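Local coordinates for protein SMG-7 (Caenorhabditis elegans, PDB 3ZHE) that pairs with an SMG-5 partner through 14-3-3-like domains in a heterodimer required for efficient nonsense-mediated mRNA decay, at residues A22-F33 with F45-M56. Residues are numbered along the deposited sequence; the frame is centred on the assembly and turned at random.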
loop_
_atom_site.group_PDB
_atom_site.type_symbol
_atom_site.label_atom_id
_atom_site.label_comp_id
_atom_site.label_asym_id
_atom_site.label_seq_id
_atom_site.Cartn_x
_atom_site.Cartn_y
_atom_site.Cartn_z
ATOM N N ALA B 22 -4.965 -15.356 -24.431
ATOM C CA ALA B 22 -4.392 -15.246 -23.090
ATOM C C ALA B 22 -5.129 -14.351 -22.073
ATOM O O ALA B 22 -5.196 -14.709 -20.897
ATOM C CB ALA B 22 -2.915 -14.869 -23.171
ATOM N N PRO B 23 -5.659 -13.183 -22.499
ATOM C CA PRO B 23 -6.392 -12.359 -21.526
ATOM C C PRO B 23 -7.566 -13.095 -20.877
ATOM O O PRO B 23 -7.840 -12.903 -19.689
ATOM C CB PRO B 23 -6.910 -11.199 -22.378
ATOM C CG PRO B 23 -5.922 -11.075 -23.463
ATOM C CD PRO B 23 -5.485 -12.475 -23.781
ATOM N N GLN B 24 -8.245 -13.926 -21.665
ATOM C CA GLN B 24 -9.328 -14.775 -21.179
ATOM C C GLN B 24 -8.829 -15.651 -20.033
ATOM O O GLN B 24 -9.449 -15.733 -18.961
ATOM C CB GLN B 24 -9.849 -15.638 -22.334
ATOM C CG GLN B 24 -10.955 -16.617 -21.981
ATOM C CD GLN B 24 -11.468 -17.367 -23.199
ATOM O OE1 GLN B 24 -11.394 -16.868 -24.323
ATOM N NE2 GLN B 24 -11.980 -18.573 -22.982
ATOM N N TYR B 25 -7.684 -16.282 -20.272
ATOM C CA TYR B 25 -7.036 -17.146 -19.297
ATOM C C TYR B 25 -6.668 -16.378 -18.030
ATOM O O TYR B 25 -6.877 -16.870 -16.922
ATOM C CB TYR B 25 -5.783 -17.765 -19.914
ATOM C CG TYR B 25 -5.247 -18.960 -19.164
ATOM C CD1 TYR B 25 -4.377 -18.802 -18.094
ATOM C CD2 TYR B 25 -5.607 -20.249 -19.531
ATOM C CE1 TYR B 25 -3.882 -19.894 -17.409
ATOM C CE2 TYR B 25 -5.119 -21.347 -18.853
ATOM C CZ TYR B 25 -4.257 -21.164 -17.793
ATOM O OH TYR B 25 -3.768 -22.256 -17.113
ATOM N N LEU B 26 -6.119 -15.177 -18.201
ATOM C CA LEU B 26 -5.724 -14.334 -17.073
ATOM C C LEU B 26 -6.919 -13.978 -16.197
ATOM O O LEU B 26 -6.871 -14.112 -14.969
ATOM C CB LEU B 26 -5.049 -13.053 -17.570
ATOM C CG LEU B 26 -3.602 -13.160 -18.052
ATOM C CD1 LEU B 26 -3.077 -11.792 -18.462
ATOM C CD2 LEU B 26 -2.731 -13.765 -16.965
ATOM N N ARG B 27 -7.988 -13.521 -16.839
ATOM C CA ARG B 27 -9.203 -13.149 -16.125
ATOM C C ARG B 27 -9.809 -14.350 -15.405
ATOM O O ARG B 27 -10.325 -14.220 -14.288
ATOM C CB ARG B 27 -10.226 -12.523 -17.072
ATOM C CG ARG B 27 -9.819 -11.160 -17.605
ATOM C CD ARG B 27 -11.004 -10.430 -18.218
ATOM N NE ARG B 27 -11.619 -11.201 -19.295
ATOM C CZ ARG B 27 -11.263 -11.114 -20.571
ATOM N NH1 ARG B 27 -10.292 -10.287 -20.932
ATOM N NH2 ARG B 27 -11.874 -11.854 -21.484
ATOM N N HIS B 28 -9.742 -15.518 -16.034
ATOM C CA HIS B 28 -10.221 -16.727 -15.374
ATOM C C HIS B 28 -9.358 -17.062 -14.155
ATOM O O HIS B 28 -9.866 -17.534 -13.137
ATOM C CB HIS B 28 -10.270 -17.910 -16.342
ATOM C CG HIS B 28 -11.018 -19.091 -15.805
ATOM N ND1 HIS B 28 -12.393 -19.173 -15.822
ATOM C CD2 HIS B 28 -10.580 -20.233 -15.223
ATOM C CE1 HIS B 28 -12.771 -20.318 -15.282
ATOM N NE2 HIS B 28 -11.689 -20.979 -14.909
ATOM N N LEU B 29 -8.055 -16.812 -14.261
ATOM C CA LEU B 29 -7.156 -16.998 -13.126
ATOM C C LEU B 29 -7.510 -16.043 -11.994
ATOM O O LEU B 29 -7.396 -16.394 -10.821
ATOM C CB LEU B 29 -5.693 -16.816 -13.535
ATOM C CG LEU B 29 -4.980 -18.063 -14.062
ATOM C CD1 LEU B 29 -3.491 -17.806 -14.232
ATOM C CD2 LEU B 29 -5.217 -19.254 -13.142
ATOM N N MET B 30 -7.937 -14.834 -12.350
ATOM C CA MET B 30 -8.408 -13.870 -11.359
ATOM C C MET B 30 -9.649 -14.399 -10.648
ATOM O O MET B 30 -9.768 -14.309 -9.419
ATOM C CB MET B 30 -8.719 -12.526 -12.019
ATOM C CG MET B 30 -7.493 -11.717 -12.401
ATOM S SD MET B 30 -7.918 -10.281 -13.402
ATOM C CE MET B 30 -6.414 -9.321 -13.270
ATOM N N LYS B 31 -10.571 -14.950 -11.432
ATOM C CA LYS B 31 -11.791 -15.524 -10.877
ATOM C C LYS B 31 -11.481 -16.675 -9.923
ATOM O O LYS B 31 -12.082 -16.784 -8.853
ATOM C CB LYS B 31 -12.717 -16.003 -11.996
ATOM C CG LYS B 31 -14.006 -16.628 -11.494
ATOM C CD LYS B 31 -14.894 -17.087 -12.636
ATOM C CE LYS B 31 -16.148 -17.756 -12.102
ATOM N NZ LYS B 31 -17.026 -18.257 -13.194
ATOM N N MET B 32 -10.539 -17.527 -10.314
ATOM C CA MET B 32 -10.120 -18.640 -9.466
ATOM C C MET B 32 -9.381 -18.149 -8.220
ATOM O O MET B 32 -9.395 -18.810 -7.180
ATOM C CB MET B 32 -9.258 -19.635 -10.252
ATOM C CG MET B 32 -9.979 -20.284 -11.429
ATOM S SD MET B 32 -9.057 -21.643 -12.176
ATOM C CE MET B 32 -9.008 -22.813 -10.819
ATOM N N PHE B 33 -8.739 -16.989 -8.328
ATOM C CA PHE B 33 -8.059 -16.381 -7.189
ATOM C C PHE B 33 -9.078 -15.918 -6.155
ATOM O O PHE B 33 -9.010 -16.300 -4.986
ATOM C CB PHE B 33 -7.192 -15.198 -7.633
ATOM C CG PHE B 33 -5.718 -15.500 -7.668
ATOM C CD1 PHE B 33 -4.983 -15.590 -6.496
ATOM C CD2 PHE B 33 -5.066 -15.679 -8.875
ATOM C CE1 PHE B 33 -3.624 -15.864 -6.533
ATOM C CE2 PHE B 33 -3.712 -15.952 -8.919
ATOM C CZ PHE B 33 -2.989 -16.045 -7.748
ATOM N N PHE B 45 -0.638 -20.208 -8.562
ATOM C CA PHE B 45 -1.319 -19.652 -9.728
ATOM C C PHE B 45 -0.786 -18.265 -10.086
ATOM O O PHE B 45 -1.035 -17.762 -11.183
ATOM C CB PHE B 45 -2.834 -19.599 -9.507
ATOM C CG PHE B 45 -3.539 -20.902 -9.779
ATOM C CD1 PHE B 45 -2.823 -22.053 -10.062
ATOM C CD2 PHE B 45 -4.924 -20.968 -9.767
ATOM C CE1 PHE B 45 -3.475 -23.247 -10.315
ATOM C CE2 PHE B 45 -5.579 -22.158 -10.021
ATOM C CZ PHE B 45 -4.854 -23.300 -10.296
ATOM N N ASP B 46 -0.062 -17.649 -9.156
ATOM C CA ASP B 46 0.612 -16.384 -9.430
ATOM C C ASP B 46 1.676 -16.596 -10.504
ATOM O O ASP B 46 1.842 -15.767 -11.406
ATOM C CB ASP B 46 1.241 -15.821 -8.153
ATOM C CG ASP B 46 2.140 -16.823 -7.456
ATOM O OD1 ASP B 46 1.890 -18.040 -7.595
ATOM O OD2 ASP B 46 3.095 -16.397 -6.770
ATOM N N VAL B 47 2.381 -17.721 -10.407
ATOM C CA VAL B 47 3.390 -18.097 -11.391
ATOM C C VAL B 47 2.762 -18.341 -12.758
ATOM O O VAL B 47 3.322 -17.954 -13.780
ATOM C CB VAL B 47 4.170 -19.356 -10.953
ATOM C CG1 VAL B 47 5.011 -19.905 -12.100
ATOM C CG2 VAL B 47 5.043 -19.049 -9.749
ATOM N N LYS B 48 1.595 -18.979 -12.774
ATOM C CA LYS B 48 0.897 -19.245 -14.028
ATOM C C LYS B 48 0.424 -17.939 -14.666
ATOM O O LYS B 48 0.516 -17.755 -15.886
ATOM C CB LYS B 48 -0.280 -20.199 -13.800
ATOM C CG LYS B 48 0.118 -21.534 -13.182
ATOM C CD LYS B 48 -0.924 -22.608 -13.454
ATOM C CE LYS B 48 -0.416 -23.989 -13.068
ATOM N NZ LYS B 48 -1.336 -25.067 -13.526
ATOM N N PHE B 49 -0.068 -17.039 -13.819
ATOM C CA PHE B 49 -0.508 -15.712 -14.231
ATOM C C PHE B 49 0.634 -14.974 -14.913
ATOM O O PHE B 49 0.516 -14.537 -16.068
ATOM C CB PHE B 49 -0.967 -14.927 -12.999
ATOM C CG PHE B 49 -1.705 -13.658 -13.316
ATOM C CD1 PHE B 49 -1.021 -12.470 -13.522
ATOM C CD2 PHE B 49 -3.090 -13.648 -13.387
ATOM C CE1 PHE B 49 -1.702 -11.300 -13.807
ATOM C CE2 PHE B 49 -3.777 -12.481 -13.671
ATOM C CZ PHE B 49 -3.082 -11.306 -13.881
ATOM N N TRP B 50 1.745 -14.845 -14.194
ATOM C CA TRP B 50 2.916 -14.175 -14.740
ATOM C C TRP B 50 3.454 -14.891 -15.977
ATOM O O TRP B 50 4.056 -14.269 -16.842
ATOM C CB TRP B 50 4.021 -14.051 -13.689
ATOM C CG TRP B 50 5.299 -13.532 -14.272
ATOM C CD1 TRP B 50 6.434 -14.243 -14.525
ATOM C CD2 TRP B 50 5.558 -12.192 -14.710
ATOM N NE1 TRP B 50 7.392 -13.425 -15.078
ATOM C CE2 TRP B 50 6.878 -12.161 -15.202
ATOM C CE3 TRP B 50 4.804 -11.015 -14.725
ATOM C CZ2 TRP B 50 7.460 -10.995 -15.704
ATOM C CZ3 TRP B 50 5.384 -9.860 -15.221
ATOM C CH2 TRP B 50 6.698 -9.859 -15.705
ATOM N N ASN B 51 3.242 -16.200 -16.055
ATOM C CA ASN B 51 3.693 -16.960 -17.214
ATOM C C ASN B 51 2.899 -16.611 -18.464
ATOM O O ASN B 51 3.472 -16.422 -19.535
ATOM C CB ASN B 51 3.647 -18.466 -16.949
ATOM C CG ASN B 51 4.871 -18.961 -16.206
ATOM O OD1 ASN B 51 5.922 -18.318 -16.224
ATOM N ND2 ASN B 51 4.745 -20.108 -15.549
ATOM N N LYS B 52 1.580 -16.520 -18.320
ATOM C CA LYS B 52 0.722 -16.100 -19.421
ATOM C C LYS B 52 1.024 -14.666 -19.840
ATOM O O LYS B 52 1.088 -14.352 -21.032
ATOM C CB LYS B 52 -0.752 -16.237 -19.037
ATOM C CG LYS B 52 -1.303 -17.639 -19.205
ATOM C CD LYS B 52 -1.340 -18.028 -20.673
ATOM C CE LYS B 52 -1.924 -19.417 -20.868
ATOM N NZ LYS B 52 -1.902 -19.825 -22.301
ATOM N N LEU B 53 1.209 -13.798 -18.851
ATOM C CA LEU B 53 1.486 -12.394 -19.132
ATOM C C LEU B 53 2.827 -12.211 -19.853
ATOM O O LEU B 53 2.892 -11.586 -20.914
ATOM C CB LEU B 53 1.444 -11.582 -17.837
ATOM C CG LEU B 53 1.528 -10.062 -17.947
ATOM C CD1 LEU B 53 0.560 -9.416 -16.973
ATOM C CD2 LEU B 53 2.943 -9.603 -17.666
ATOM N N LYS B 54 3.890 -12.759 -19.267
ATOM C CA LYS B 54 5.227 -12.725 -19.858
ATOM C C LYS B 54 5.211 -13.342 -21.248
ATOM O O LYS B 54 5.891 -12.863 -22.160
ATOM C CB LYS B 54 6.226 -13.473 -18.968
ATOM C CG LYS B 54 7.627 -13.625 -19.552
ATOM C CD LYS B 54 8.363 -12.298 -19.604
ATOM C CE LYS B 54 9.799 -12.482 -20.068
ATOM N NZ LYS B 54 10.520 -11.184 -20.163
ATOM N N SER B 55 4.441 -14.417 -21.396
ATOM C CA SER B 55 4.209 -15.019 -22.702
ATOM C C SER B 55 3.715 -13.965 -23.676
ATOM O O SER B 55 4.374 -13.688 -24.673
ATOM C CB SER B 55 3.189 -16.154 -22.611
ATOM O OG SER B 55 2.642 -16.449 -23.885
ATOM N N MET B 56 2.560 -13.377 -23.369
ATOM C CA MET B 56 1.967 -12.328 -24.194
ATOM C C MET B 56 2.983 -11.270 -24.598
ATOM O O MET B 56 3.172 -11.001 -25.789
ATOM C CB MET B 56 0.818 -11.651 -23.454
ATOM C CG MET B 56 -0.527 -12.305 -23.663
ATOM S SD MET B 56 -1.838 -11.466 -22.757
ATOM C CE MET B 56 -1.537 -9.769 -23.242
#
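Leu26 lays its CD2 methyl over the centre of the Phe49 ring, 3.6 Å from the centroid, as a CH-pi contact. Phe49 CG stands anti to the backbone N (chi1 -168°), which swings the ring towards helix 22-35. Leu29 CB and Met30 CE meet the edge of the same ring. In this buried, apolar part Leu29 CD1 also lies 3.5 Å from Phe49 N, and Leu29 CD2 packs on Phe45. Met32 sets its CE methyl at the Phe45 ring edge, and its SD, oblique to that ring, makes a Met-aromatic contact. An alanine in place of Phe49 would probably open a gap beneath Leu26 CD2 and cost Met30 CE this ring contact.

On the more open flank Lys52, bent at chi2 (-67°), lays CE over the Tyr25 ring face in a CH-pi contact, 3.8 Å from the centroid. Farther out over that face, Lys52 NZ makes a cation-pi contact. Exposed Lys48 meets Leu29 CD1 with its backbone C and CB.

The axes of 22-33 and 45-56 run nearly antiparallel (161°) and approach to 9.7 Å, probably within the 14-3-3-like domain. Helix 68-92 covers Met30, Phe33 and Met56, helix 3-14 touches Tyr25 and Met32, and helix 122-142 flanks Trp50.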